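Local coordinates for malonyl CoA-acyl carrier protein transacylase (Staphylococcus aureus, PDB 3IM9), which catalyses the transfer of the malonyl group from malonyl-CoA to holo-acyl carrier protein in bacterial fatty acid biosynthesis, at residues D159-P164 and S176-L181. Sequence-based numbering, arbitrary orientation.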
# COMPACT_ATOMS: atom_id res chain seq x y z
N ASP A 159 28.93 -4.70 6.28
CA ASP A 159 28.13 -3.51 6.66
C ASP A 159 26.99 -3.22 5.65
O ASP A 159 26.48 -2.08 5.58
CB ASP A 159 29.02 -2.28 6.79
CG ASP A 159 30.09 -2.47 7.85
OD1 ASP A 159 29.67 -2.66 9.00
OD2 ASP A 159 31.32 -2.46 7.50
N LYS A 160 26.62 -4.23 4.87
CA LYS A 160 25.54 -4.06 3.88
C LYS A 160 24.43 -4.98 4.34
O LYS A 160 24.68 -6.01 4.98
CB LYS A 160 25.98 -4.36 2.47
CG LYS A 160 27.00 -3.36 1.96
CD LYS A 160 27.32 -3.63 0.52
CE LYS A 160 28.22 -2.49 0.03
NZ LYS A 160 28.38 -2.45 -1.48
N ILE A 161 23.21 -4.60 4.05
CA ILE A 161 22.06 -5.37 4.52
C ILE A 161 21.03 -5.57 3.42
O ILE A 161 20.87 -4.76 2.50
CB ILE A 161 21.38 -4.73 5.74
CG1 ILE A 161 20.77 -3.43 5.32
CG2 ILE A 161 22.42 -4.58 6.94
CD1 ILE A 161 19.78 -2.97 6.28
N ILE A 162 20.33 -6.70 3.53
CA ILE A 162 19.13 -6.97 2.72
C ILE A 162 18.12 -7.60 3.67
O ILE A 162 18.49 -8.45 4.50
CB ILE A 162 19.52 -7.84 1.54
CG1 ILE A 162 18.36 -8.16 0.67
CG2 ILE A 162 20.21 -9.09 1.96
CD1 ILE A 162 18.78 -8.90 -0.68
N GLU A 163 16.86 -7.20 3.60
CA GLU A 163 15.87 -7.63 4.61
C GLU A 163 14.55 -7.91 3.90
O GLU A 163 14.21 -7.24 2.93
CB GLU A 163 15.56 -6.45 5.57
CG GLU A 163 16.71 -6.08 6.46
CD GLU A 163 16.58 -4.69 7.09
OE1 GLU A 163 17.44 -4.35 7.92
OE2 GLU A 163 15.65 -3.96 6.83
N PRO A 164 13.70 -8.80 4.45
CA PRO A 164 12.32 -8.93 3.92
C PRO A 164 11.65 -7.61 4.17
O PRO A 164 11.77 -6.98 5.27
CB PRO A 164 11.72 -10.05 4.83
CG PRO A 164 12.95 -10.96 5.20
CD PRO A 164 14.02 -9.84 5.49
N SER A 176 14.61 -5.92 0.45
CA SER A 176 15.09 -4.56 0.23
C SER A 176 16.38 -4.30 0.94
O SER A 176 16.65 -4.87 2.01
CB SER A 176 14.01 -3.61 0.80
OG SER A 176 14.35 -2.29 0.58
N GLY A 177 17.22 -3.44 0.37
CA GLY A 177 18.46 -3.09 1.10
C GLY A 177 19.51 -2.59 0.14
O GLY A 177 19.21 -1.99 -0.92
N HIS A 178 20.80 -2.76 0.49
CA HIS A 178 21.85 -2.25 -0.43
C HIS A 178 21.78 -2.90 -1.79
O HIS A 178 21.63 -4.13 -1.88
CB HIS A 178 23.21 -2.54 0.25
CG HIS A 178 23.46 -1.60 1.39
ND1 HIS A 178 23.28 -2.00 2.70
CD2 HIS A 178 23.80 -0.28 1.42
CE1 HIS A 178 23.51 -0.97 3.49
NE2 HIS A 178 23.84 0.08 2.75
N LYS A 179 21.96 -2.09 -2.85
CA LYS A 179 21.78 -2.63 -4.21
C LYS A 179 22.79 -3.74 -4.53
O LYS A 179 22.44 -4.66 -5.26
CB LYS A 179 21.78 -1.45 -5.21
CG LYS A 179 21.51 -1.98 -6.67
CD LYS A 179 21.41 -0.81 -7.61
CE LYS A 179 20.92 -1.30 -9.00
NZ LYS A 179 21.95 -2.18 -9.68
N ALA A 180 24.02 -3.63 -4.01
CA ALA A 180 24.99 -4.69 -4.29
C ALA A 180 24.47 -6.06 -3.85
O ALA A 180 24.68 -7.06 -4.54
CB ALA A 180 26.38 -4.47 -3.59
N LEU A 181 23.79 -6.09 -2.71
CA LEU A 181 23.25 -7.37 -2.21
C LEU A 181 21.97 -7.75 -2.92
O LEU A 181 21.76 -8.96 -3.22
CB LEU A 181 22.91 -7.32 -0.69
CG LEU A 181 24.20 -7.13 0.16
CD1 LEU A 181 23.82 -7.13 1.63
CD2 LEU A 181 25.34 -8.15 -0.15
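Glu163 and Ser176 pair across the open end of an antiparallel beta hairpin, where strand 172-176 gives way to helix 179-188. The hairpin belongs to the mixed sheet of the smaller subdomain of the acyltransferase fold. Two reciprocal backbone bonds join the pair, Glu163 N to Ser176 O and Ser176 N to Glu163 O, each 2.8 Å. Ile162 and Gly177 form the next, non-hydrogen-bonded pair. Gly177 has backbone angles that suit glycine, and its CA comes to 3.2 Å from Ile161 O in a CA-H...O contact. At His178 a side chain enters the backbone pairing. His178 N bonds to Ile161 O, nearly along the C=O axis. Ile161 N in turn donates to His178 ND1 at 2.9 Å. This donor lies close to the imidazole plane, and the bond is fairly straight at 163°. Chi1 of -74° sets CG anti to the carbonyl carbon; chi2 of 102° turns ND1 toward Ile161 N. Lys160 lays its CG over one face of the ring in a CH-pi contact, 4.2 Å from the centroid, and the two side chains cross at about a right angle. Leu181, in the first turn of the helix, puts CD1 3.6 Å from Lys160 CB. Its CB meets Ile162 CB, and Ile162 also packs on Leu155 of helix 145-155. Glu163 and Ser176 project from the same face of the sheet. Glu163 OE1 bonds to Ser209 OG and Ser176 OG to Phe206 O, in the loop that also carries His207, probably an active-site residue. Because ND1 accepts the Ile161 N-H, it should carry no proton, which is consistent with a neutral His178 protonated at NE2. Together with Lys160 CG over one face, the bond helps to hold the ring's rotation at the helix N-cap.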